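Local structure of fucolectin-related protein (2WMF) at residues L143-Y155 and A175-T189. The protein is a family 98 glycoside hydrolase that probably cleaves blood group carbohydrate antigens of the host. Residues are numbered along the deposited sequence; the frame is centred on the assembly and turned at random.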
ATOM      1  N   LEU A 143     -13.351 -14.533 -13.629  1.00 11.38           N
ATOM      2  CA  LEU A 143     -12.377 -15.018 -12.647  1.00 10.52           C
ATOM      3  C   LEU A 143     -10.977 -14.621 -13.127  1.00 11.11           C
ATOM      4  O   LEU A 143     -10.448 -15.210 -14.041  1.00 11.23           O
ATOM      5  CB  LEU A 143     -12.493 -16.520 -12.429  1.00 11.12           C
ATOM      6  CG  LEU A 143     -11.510 -17.124 -11.412  1.00 11.56           C
ATOM      7  CD1 LEU A 143     -11.595 -16.368 -10.041  1.00 12.38           C
ATOM      8  CD2 LEU A 143     -11.650 -18.662 -11.239  1.00 12.13           C
ATOM      9  N   LYS A 144     -10.374 -13.650 -12.443  1.00 10.30           N
ATOM     10  CA  LYS A 144      -9.109 -13.058 -12.853  1.00 10.02           C
ATOM     11  C   LYS A 144      -7.895 -13.640 -12.155  1.00  9.29           C
ATOM     12  O   LYS A 144      -6.771 -13.436 -12.604  1.00  9.62           O
ATOM     13  CB  LYS A 144      -9.128 -11.517 -12.657  1.00 10.44           C
ATOM     14  CG  LYS A 144     -10.290 -10.813 -13.362  1.00 11.72           C
ATOM     15  CD  LYS A 144     -10.203 -11.081 -14.874  1.00 15.68           C
ATOM     16  CE  LYS A 144     -11.107 -10.176 -15.646  1.00 20.31           C
ATOM     17  NZ  LYS A 144     -12.394 -10.315 -15.125  1.00 25.89           N
ATOM     18  N   GLY A 145      -8.107 -14.439 -11.121  1.00  9.36           N
ATOM     19  CA  GLY A 145      -7.004 -15.008 -10.363  1.00  9.44           C
ATOM     20  C   GLY A 145      -7.399 -15.357  -8.952  1.00  9.49           C
ATOM     21  O   GLY A 145      -8.585 -15.369  -8.587  1.00  9.57           O
ATOM     22  N   VAL A 146      -6.374 -15.629  -8.144  1.00  9.14           N
ATOM     23  CA  VAL A 146      -6.579 -16.092  -6.773  1.00  9.13           C
ATOM     24  C   VAL A 146      -5.536 -15.451  -5.845  1.00  9.07           C
ATOM     25  O   VAL A 146      -4.498 -14.993  -6.304  1.00  8.46           O
ATOM     26  CB  VAL A 146      -6.524 -17.625  -6.641  1.00  9.07           C
ATOM     27  CG1 VAL A 146      -7.627 -18.236  -7.503  1.00 10.17           C
ATOM     28  CG2 VAL A 146      -5.141 -18.211  -7.001  1.00 10.48           C
ATOM     29  N   LEU A 147      -5.823 -15.497  -4.550  1.00  8.44           N
ATOM     30  CA  LEU A 147      -4.972 -14.927  -3.511  1.00  8.65           C
ATOM     31  C   LEU A 147      -4.611 -15.957  -2.438  1.00  8.63           C
ATOM     32  O   LEU A 147      -5.439 -16.809  -2.062  1.00  9.51           O
ATOM     33  CB  LEU A 147      -5.665 -13.778  -2.825  1.00  9.81           C
ATOM     34  CG  LEU A 147      -5.931 -12.539  -3.684  1.00  9.36           C
ATOM     35  CD1 LEU A 147      -7.422 -12.269  -3.844  1.00 12.98           C
ATOM     36  CD2 LEU A 147      -5.145 -11.333  -3.102  1.00 12.74           C
ATOM     37  N   ASN A 148      -3.353 -15.847  -1.986  1.00  9.15           N
ATOM     38  CA  ASN A 148      -2.864 -16.482  -0.786  1.00  9.06           C
ATOM     39  C   ASN A 148      -2.530 -15.323   0.153  1.00  8.04           C
ATOM     40  O   ASN A 148      -1.747 -14.431  -0.206  1.00  9.31           O
ATOM     41  CB  ASN A 148      -1.603 -17.263  -1.117  1.00  9.32           C
ATOM     42  CG  ASN A 148      -0.979 -17.966   0.079  1.00  9.91           C
ATOM     43  OD1 ASN A 148      -1.467 -17.861   1.203  1.00  9.10           O
ATOM     44  ND2 ASN A 148       0.104 -18.714  -0.170  1.00 11.50           N
ATOM     45  N   ILE A 149      -3.100 -15.346   1.344  1.00  8.49           N
ATOM     46  CA  ILE A 149      -2.962 -14.236   2.290  1.00  8.69           C
ATOM     47  C   ILE A 149      -2.599 -14.734   3.674  1.00  9.52           C
ATOM     48  O   ILE A 149      -3.324 -15.546   4.213  1.00 10.16           O
ATOM     49  CB  ILE A 149      -4.305 -13.416   2.385  1.00  8.14           C
ATOM     50  CG1 ILE A 149      -4.732 -12.866   1.024  1.00  9.31           C
ATOM     51  CG2 ILE A 149      -4.143 -12.210   3.349  1.00 10.71           C
ATOM     52  CD1 ILE A 149      -6.034 -12.040   1.045  1.00 11.16           C
ATOM     53  N   GLU A 150      -1.476 -14.242   4.219  1.00  9.24           N
ATOM     54  CA  GLU A 150      -1.161 -14.296   5.666  1.00  8.87           C
ATOM     55  C   GLU A 150      -0.789 -15.682   6.200  1.00  8.82           C
ATOM     56  O   GLU A 150      -1.653 -16.466   6.545  1.00  8.40           O
ATOM     57  CB  GLU A 150      -2.293 -13.755   6.537  1.00  8.84           C
ATOM     58  CG  GLU A 150      -1.899 -13.614   7.997  1.00  9.30           C
ATOM     59  CD  GLU A 150      -3.091 -13.130   8.838  1.00 11.03           C
ATOM     60  OE1 GLU A 150      -3.715 -12.075   8.515  1.00 11.91           O
ATOM     61  OE2 GLU A 150      -3.440 -13.855   9.802  1.00 14.21           O
ATOM     62  N   ASN A 151       0.511 -15.901   6.384  1.00  9.07           N
ATOM     63  CA  ASN A 151       1.043 -17.168   6.894  1.00  8.85           C
ATOM     64  C   ASN A 151       2.246 -17.017   7.816  1.00  8.92           C
ATOM     65  O   ASN A 151       2.795 -18.005   8.254  1.00  8.76           O
ATOM     66  CB  ASN A 151       1.453 -18.075   5.718  1.00  8.92           C
ATOM     67  CG  ASN A 151       0.322 -18.359   4.768  1.00  8.24           C
ATOM     68  OD1 ASN A 151      -0.448 -19.281   4.985  1.00 10.13           O
ATOM     69  ND2 ASN A 151       0.217 -17.550   3.697  1.00  7.30           N
ATOM     70  N   TYR A 152       2.663 -15.779   8.076  1.00  8.84           N
ATOM     71  CA  TYR A 152       3.922 -15.535   8.831  1.00  9.20           C
ATOM     72  C   TYR A 152       3.879 -16.139  10.257  1.00  9.93           C
ATOM     73  O   TYR A 152       4.931 -16.439  10.824  1.00 10.98           O
ATOM     74  CB  TYR A 152       4.301 -14.016   8.828  1.00 10.52           C
ATOM     75  CG  TYR A 152       3.105 -13.131   9.104  1.00  9.78           C
ATOM     76  CD1 TYR A 152       2.565 -12.989  10.398  1.00 11.97           C
ATOM     77  CD2 TYR A 152       2.463 -12.461   8.072  1.00 10.45           C
ATOM     78  CE1 TYR A 152       1.419 -12.205  10.604  1.00 12.70           C
ATOM     79  CE2 TYR A 152       1.358 -11.717   8.280  1.00 11.00           C
ATOM     80  CZ  TYR A 152       0.833 -11.570   9.553  1.00 13.10           C
ATOM     81  OH  TYR A 152      -0.335 -10.810   9.689  1.00 15.06           O
ATOM     82  N   TRP A 153       2.688 -16.298  10.817  1.00  9.00           N
ATOM     83  CA  TRP A 153       2.558 -16.845  12.161  1.00  9.70           C
ATOM     84  C   TRP A 153       2.301 -18.345  12.228  1.00 10.26           C
ATOM     85  O   TRP A 153       2.161 -18.924  13.332  1.00 11.46           O
ATOM     86  CB  TRP A 153       1.482 -16.086  12.952  1.00 10.39           C
ATOM     87  CG  TRP A 153       0.102 -16.147  12.332  1.00 11.30           C
ATOM     88  CD1 TRP A 153      -0.372 -15.335  11.352  1.00 12.78           C
ATOM     89  CD2 TRP A 153      -0.971 -17.058  12.655  1.00 13.75           C
ATOM     90  NE1 TRP A 153      -1.659 -15.699  11.013  1.00 12.30           N
ATOM     91  CE2 TRP A 153      -2.060 -16.734  11.826  1.00 12.41           C
ATOM     92  CE3 TRP A 153      -1.122 -18.108  13.581  1.00 12.70           C
ATOM     93  CZ2 TRP A 153      -3.279 -17.408  11.888  1.00 11.94           C
ATOM     94  CZ3 TRP A 153      -2.363 -18.772  13.640  1.00 12.89           C
ATOM     95  CH2 TRP A 153      -3.406 -18.444  12.790  1.00 13.00           C
ATOM     96  N   ILE A 154       2.252 -18.974  11.058  1.00  9.44           N
ATOM     97  CA  ILE A 154       1.752 -20.359  10.949  1.00 10.60           C
ATOM     98  C   ILE A 154       2.329 -21.054   9.708  1.00  9.23           C
ATOM     99  O   ILE A 154       1.630 -21.696   8.919  1.00 10.32           O
ATOM    100  CB  ILE A 154       0.198 -20.367  11.057  1.00 10.28           C
ATOM    101  CG1 ILE A 154      -0.388 -21.762  11.178  1.00 11.59           C
ATOM    102  CG2 ILE A 154      -0.476 -19.580   9.915  1.00 11.65           C
ATOM    103  CD1 ILE A 154      -1.704 -21.771  11.968  1.00 14.76           C
ATOM    104  N   TYR A 155       3.628 -20.872   9.520  1.00  9.90           N
ATOM    105  CA  TYR A 155       4.307 -21.378   8.327  1.00 10.79           C
ATOM    106  C   TYR A 155       4.354 -22.916   8.341  1.00 10.20           C
ATOM    107  O   TYR A 155       4.552 -23.551   9.392  1.00  9.66           O
ATOM    108  CB  TYR A 155       5.715 -20.821   8.242  1.00 12.89           C
ATOM    109  CG  TYR A 155       6.477 -21.347   7.049  1.00 11.97           C
ATOM    110  CD1 TYR A 155       6.144 -20.911   5.767  1.00 13.15           C
ATOM    111  CD2 TYR A 155       7.486 -22.329   7.167  1.00 15.39           C
ATOM    112  CE1 TYR A 155       6.798 -21.411   4.644  1.00 15.11           C
ATOM    113  CE2 TYR A 155       8.164 -22.820   6.018  1.00 13.85           C
ATOM    114  CZ  TYR A 155       7.804 -22.330   4.765  1.00 14.48           C
ATOM    115  OH  TYR A 155       8.382 -22.780   3.551  1.00 16.51           O
ATOM    116  N   ALA A 175      -4.183 -15.738 -15.923  1.00 10.48           N
ATOM    117  CA  ALA A 175      -4.617 -15.190 -14.666  1.00 10.57           C
ATOM    118  C   ALA A 175      -3.441 -14.816 -13.765  1.00 10.04           C
ATOM    119  O   ALA A 175      -2.268 -15.086 -14.102  1.00 10.31           O
ATOM    120  CB  ALA A 175      -5.536 -16.196 -13.971  1.00 10.29           C
ATOM    121  N   HIS A 176      -3.754 -14.191 -12.625  1.00  9.31           N
ATOM    122  CA  HIS A 176      -2.716 -13.808 -11.635  1.00  8.72           C
ATOM    123  C   HIS A 176      -2.893 -14.537 -10.291  1.00  8.21           C
ATOM    124  O   HIS A 176      -4.001 -14.663  -9.785  1.00  8.67           O
ATOM    125  CB  HIS A 176      -2.737 -12.305 -11.377  1.00  8.65           C
ATOM    126  CG  HIS A 176      -2.192 -11.483 -12.506  1.00  8.01           C
ATOM    127  ND1 HIS A 176      -2.986 -10.978 -13.526  1.00 10.49           N
ATOM    128  CD2 HIS A 176      -0.924 -11.085 -12.771  1.00  9.87           C
ATOM    129  CE1 HIS A 176      -2.213 -10.321 -14.379  1.00 10.31           C
ATOM    130  NE2 HIS A 176      -0.954 -10.360 -13.936  1.00  7.90           N
ATOM    131  N   PHE A 177      -1.770 -14.965  -9.740  1.00  7.76           N
ATOM    132  CA  PHE A 177      -1.667 -15.485  -8.387  1.00  7.82           C
ATOM    133  C   PHE A 177      -1.055 -14.366  -7.563  1.00  7.35           C
ATOM    134  O   PHE A 177       0.058 -13.895  -7.850  1.00  7.43           O
ATOM    135  CB  PHE A 177      -0.776 -16.729  -8.341  1.00  8.10           C
ATOM    136  CG  PHE A 177      -0.719 -17.421  -6.970  1.00  9.00           C
ATOM    137  CD1 PHE A 177      -1.662 -18.361  -6.632  1.00  8.70           C
ATOM    138  CD2 PHE A 177       0.235 -17.043  -6.016  1.00  8.27           C
ATOM    139  CE1 PHE A 177      -1.657 -18.995  -5.396  1.00  7.88           C
ATOM    140  CE2 PHE A 177       0.274 -17.663  -4.789  1.00  9.19           C
ATOM    141  CZ  PHE A 177      -0.677 -18.621  -4.460  1.00  8.88           C
ATOM    142  N   ILE A 178      -1.791 -13.949  -6.535  1.00  7.45           N
ATOM    143  CA  ILE A 178      -1.392 -12.788  -5.690  1.00  8.44           C
ATOM    144  C   ILE A 178      -1.150 -13.291  -4.268  1.00  8.35           C
ATOM    145  O   ILE A 178      -2.077 -13.789  -3.616  1.00  8.53           O
ATOM    146  CB  ILE A 178      -2.436 -11.659  -5.709  1.00  8.43           C
ATOM    147  CG1 ILE A 178      -2.711 -11.223  -7.158  1.00  9.13           C
ATOM    148  CG2 ILE A 178      -1.965 -10.442  -4.827  1.00  8.03           C
ATOM    149  CD1 ILE A 178      -3.663 -10.061  -7.285  1.00 10.90           C
ATOM    150  N   TRP A 179       0.095 -13.131  -3.807  1.00  9.15           N
ATOM    151  CA  TRP A 179       0.513 -13.631  -2.483  1.00  7.86           C
ATOM    152  C   TRP A 179       0.851 -12.463  -1.534  1.00  7.90           C
ATOM    153  O   TRP A 179       1.845 -11.793  -1.744  1.00  9.00           O
ATOM    154  CB  TRP A 179       1.737 -14.570  -2.612  1.00  8.88           C
ATOM    155  CG  TRP A 179       2.056 -15.370  -1.374  1.00  8.77           C
ATOM    156  CD1 TRP A 179       1.674 -15.100  -0.080  1.00  9.27           C
ATOM    157  CD2 TRP A 179       2.841 -16.563  -1.315  1.00  8.75           C
ATOM    158  NE1 TRP A 179       2.180 -16.042   0.767  1.00  7.90           N
ATOM    159  CE2 TRP A 179       2.912 -16.948   0.043  1.00  9.19           C
ATOM    160  CE3 TRP A 179       3.507 -17.341  -2.282  1.00  9.20           C
ATOM    161  CZ2 TRP A 179       3.593 -18.103   0.449  1.00  8.59           C
ATOM    162  CZ3 TRP A 179       4.183 -18.462  -1.893  1.00  9.56           C
ATOM    163  CH2 TRP A 179       4.233 -18.837  -0.529  1.00  9.72           C
ATOM    164  N   HIS A 180       0.008 -12.223  -0.526  1.00  6.84           N
ATOM    165  CA  HIS A 180       0.254 -11.188   0.490  1.00  7.51           C
ATOM    166  C   HIS A 180       0.850 -11.852   1.725  1.00  8.00           C
ATOM    167  O   HIS A 180       0.251 -12.765   2.335  1.00  9.33           O
ATOM    168  CB  HIS A 180      -1.056 -10.504   0.923  1.00  6.90           C
ATOM    169  CG  HIS A 180      -1.665  -9.590  -0.098  1.00  8.11           C
ATOM    170  ND1 HIS A 180      -1.165  -8.334  -0.383  1.00  9.81           N
ATOM    171  CD2 HIS A 180      -2.792  -9.725  -0.839  1.00  8.49           C
ATOM    172  CE1 HIS A 180      -1.944  -7.746  -1.281  1.00  9.40           C
ATOM    173  NE2 HIS A 180      -2.946  -8.558  -1.568  1.00  8.99           N
ATOM    174  N   ASP A 181       2.028 -11.384   2.140  1.00  7.89           N
ATOM    175  CA  ASP A 181       2.686 -11.936   3.341  1.00  8.09           C
ATOM    176  C   ASP A 181       3.806 -11.000   3.770  1.00  7.74           C
ATOM    177  O   ASP A 181       4.009  -9.941   3.158  1.00  7.42           O
ATOM    178  CB  ASP A 181       3.155 -13.397   3.108  1.00  7.87           C
ATOM    179  CG  ASP A 181       2.474 -14.381   4.014  1.00  9.11           C
ATOM    180  OD1 ASP A 181       2.211 -14.006   5.181  1.00  9.36           O
ATOM    181  OD2 ASP A 181       2.165 -15.516   3.535  1.00  8.51           O
ATOM    182  N   HIS A 182       4.477 -11.344   4.855  1.00  8.41           N
ATOM    183  CA  HIS A 182       5.314 -10.375   5.547  1.00  8.00           C
ATOM    184  C   HIS A 182       6.447 -11.052   6.302  1.00  8.77           C
ATOM    185  O   HIS A 182       6.349 -12.242   6.637  1.00  7.56           O
ATOM    186  CB  HIS A 182       4.458  -9.550   6.512  1.00  7.85           C
ATOM    187  CG  HIS A 182       4.887  -8.136   6.605  1.00  7.86           C
ATOM    188  ND1 HIS A 182       5.500  -7.574   7.702  1.00 11.66           N
ATOM    189  CD2 HIS A 182       4.847  -7.170   5.661  1.00  5.14           C
ATOM    190  CE1 HIS A 182       5.768  -6.306   7.445  1.00  6.03           C
ATOM    191  NE2 HIS A 182       5.398  -6.044   6.206  1.00 10.56           N
ATOM    192  N   GLU A 183       7.463 -10.239   6.595  1.00  8.24           N
ATOM    193  CA  GLU A 183       8.640 -10.526   7.405  1.00  8.84           C
ATOM    194  C   GLU A 183       9.796 -11.027   6.595  1.00  8.60           C
ATOM    195  O   GLU A 183       9.616 -11.785   5.649  1.00  8.60           O
ATOM    196  CB  GLU A 183       8.289 -11.428   8.613  1.00  8.89           C
ATOM    197  CG  GLU A 183       7.184 -10.784   9.527  1.00 10.01           C
ATOM    198  CD  GLU A 183       6.891 -11.569  10.811  1.00 11.06           C
ATOM    199  OE1 GLU A 183       7.784 -12.288  11.300  1.00 14.18           O
ATOM    200  OE2 GLU A 183       5.790 -11.404  11.351  1.00 14.40           O
ATOM    201  N   LYS A 184      10.993 -10.635   6.999  1.00  8.07           N
ATOM    202  CA  LYS A 184      12.202 -10.940   6.242  1.00  8.74           C
ATOM    203  C   LYS A 184      12.450 -12.457   6.181  1.00  7.81           C
ATOM    204  O   LYS A 184      12.639 -13.020   5.110  1.00  8.59           O
ATOM    205  CB  LYS A 184      13.424 -10.261   6.859  1.00  8.42           C
ATOM    206  CG  LYS A 184      13.369  -8.705   6.901  1.00  8.34           C
ATOM    207  CD  LYS A 184      14.275  -8.126   7.990  1.00 11.08           C
ATOM    208  CE  LYS A 184      14.005  -6.669   8.303  1.00 14.04           C
ATOM    209  NZ  LYS A 184      14.414  -6.243   9.709  1.00 14.29           N
ATOM    210  N   TRP A 185      12.495 -13.117   7.343  1.00  7.49           N
ATOM    211  CA  TRP A 185      12.783 -14.578   7.385  1.00  8.14           C
ATOM    212  C   TRP A 185      11.749 -15.337   6.533  1.00  8.23           C
ATOM    213  O   TRP A 185      12.087 -16.326   5.879  1.00  7.99           O
ATOM    214  CB  TRP A 185      12.784 -15.077   8.851  1.00  9.04           C
ATOM    215  CG  TRP A 185      11.417 -15.109   9.418  1.00  9.14           C
ATOM    216  CD1 TRP A 185      10.732 -14.062  10.020  1.00  9.23           C
ATOM    217  CD2 TRP A 185      10.492 -16.198   9.356  1.00  9.50           C
ATOM    218  NE1 TRP A 185       9.434 -14.457  10.311  1.00 10.23           N
ATOM    219  CE2 TRP A 185       9.269 -15.758   9.922  1.00  9.72           C
ATOM    220  CE3 TRP A 185      10.570 -17.520   8.873  1.00 11.16           C
ATOM    221  CZ2 TRP A 185       8.171 -16.590  10.028  1.00 11.57           C
ATOM    222  CZ3 TRP A 185       9.440 -18.338   8.965  1.00 10.97           C
ATOM    223  CH2 TRP A 185       8.267 -17.856   9.503  1.00 11.31           C
ATOM    224  N   PHE A 186      10.499 -14.866   6.537  1.00  7.60           N
ATOM    225  CA  PHE A 186       9.401 -15.547   5.882  1.00  8.19           C
ATOM    226  C   PHE A 186       9.621 -15.530   4.360  1.00  8.54           C
ATOM    227  O   PHE A 186       9.607 -16.556   3.684  1.00  8.48           O
ATOM    228  CB  PHE A 186       8.038 -14.923   6.261  1.00  8.16           C
ATOM    229  CG  PHE A 186       6.888 -15.615   5.598  1.00  7.35           C
ATOM    230  CD1 PHE A 186       6.278 -16.701   6.188  1.00  7.83           C
ATOM    231  CD2 PHE A 186       6.479 -15.227   4.330  1.00  7.92           C
ATOM    232  CE1 PHE A 186       5.267 -17.409   5.565  1.00  8.93           C
ATOM    233  CE2 PHE A 186       5.441 -15.935   3.668  1.00  8.35           C
ATOM    234  CZ  PHE A 186       4.853 -17.052   4.290  1.00  8.54           C
ATOM    235  N   TRP A 187       9.788 -14.338   3.811  1.00  8.48           N
ATOM    236  CA  TRP A 187       9.995 -14.229   2.378  1.00  8.11           C
ATOM    237  C   TRP A 187      11.308 -14.895   1.953  1.00  8.47           C
ATOM    238  O   TRP A 187      11.393 -15.469   0.827  1.00  8.69           O
ATOM    239  CB  TRP A 187       9.908 -12.759   1.907  1.00  7.67           C
ATOM    240  CG  TRP A 187       8.514 -12.270   1.789  1.00  7.91           C
ATOM    241  CD1 TRP A 187       7.950 -11.235   2.462  1.00  8.06           C
ATOM    242  CD2 TRP A 187       7.495 -12.750   0.889  1.00  8.38           C
ATOM    243  NE1 TRP A 187       6.645 -11.059   2.074  1.00  8.47           N
ATOM    244  CE2 TRP A 187       6.334 -11.988   1.121  1.00  8.44           C
ATOM    245  CE3 TRP A 187       7.445 -13.771  -0.067  1.00  8.49           C
ATOM    246  CZ2 TRP A 187       5.132 -12.189   0.408  1.00  8.37           C
ATOM    247  CZ3 TRP A 187       6.246 -14.010  -0.735  1.00  7.96           C
ATOM    248  CH2 TRP A 187       5.109 -13.210  -0.511  1.00  8.60           C
ATOM    249  N   GLU A 188      12.332 -14.826   2.791  1.00  7.66           N
ATOM    250  CA  GLU A 188      13.582 -15.547   2.497  1.00  8.04           C
ATOM    251  C   GLU A 188      13.275 -17.056   2.343  1.00  8.15           C
ATOM    252  O   GLU A 188      13.759 -17.753   1.430  1.00  7.89           O
ATOM    253  CB  GLU A 188      14.623 -15.296   3.592  1.00  7.51           C
ATOM    254  CG  GLU A 188      15.252 -13.955   3.547  1.00  8.25           C
ATOM    255  CD  GLU A 188      16.039 -13.570   4.789  1.00  8.80           C
ATOM    256  OE1 GLU A 188      16.222 -14.429   5.720  1.00 10.47           O
ATOM    257  OE2 GLU A 188      16.524 -12.412   4.804  1.00  8.87           O
ATOM    258  N   THR A 189      12.418 -17.552   3.218  1.00  8.02           N
ATOM    259  CA  THR A 189      12.103 -18.970   3.260  1.00  8.52           C
ATOM    260  C   THR A 189      11.287 -19.393   2.054  1.00  8.95           C
ATOM    261  O   THR A 189      11.566 -20.437   1.418  1.00 10.22           O
ATOM    262  CB  THR A 189      11.390 -19.322   4.614  1.00  7.79           C
ATOM    263  OG1 THR A 189      12.293 -19.052   5.689  1.00  9.26           O
ATOM    264  CG2 THR A 189      11.038 -20.779   4.676  1.00  8.95           C
TER
HETATM  265  O   HOH W   1      -5.710 -11.523 -14.182  1.00 11.24           O
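Strands 143-149 and 176-180 pair in parallel as the fourth and fifth strands of the closed eight-stranded barrel, and the segments stay in contact on through Asn151 and Asp181 to helix 184-192. Six backbone hydrogen bonds hold the ladder, from His176 N to Lys144 O (3.1 Å) through to Glu150 N to His180 O. A water bridges Lys144 O and His176 ND1. Leu147, Ile149, Ile178 and His180 share one face of the sheet. There Leu147 CD2 touches Ile178 CG2 at 3.7 Å and also meets the imidazole edge of His180 at CD2. On the other face, Val146 CG2 lies 3.5 Å from Phe177 CD1, and Leu133 of helix 130-139 packs on Val146. Helix 159-172 links the two strands in a beta-alpha-beta crossover, the repeating unit of a TIM barrel, as expected for this glycoside hydrolase family. Asn148 lays its amide nearly flat over the Trp179 indole, planes 20° apart, with ND2 3.3 Å from CE2. Its CG stands anti to the backbone N (chi1 179°), which runs the side chain alongside the indole. Trp187 CH2 lies over the opposite face, toward its rim. Next along the chain, Asp181 OD1 accepts a hydrogen bond from Asn151 N through its syn lone pair (2.8 Å). Asp181 OD2 takes two donors: Asn151 ND2 on a nearly straight bond (172°) and Trp179 NE1 through the anti lone pair. Asn151 ND2 also donates to Asn148 OD1, which helps fix the rotation of both amides. Further along, Tyr152 O sits at the Trp185 edge, 3.3 Å from CZ2, while Tyr155 CD1 packs against Phe186 CE1.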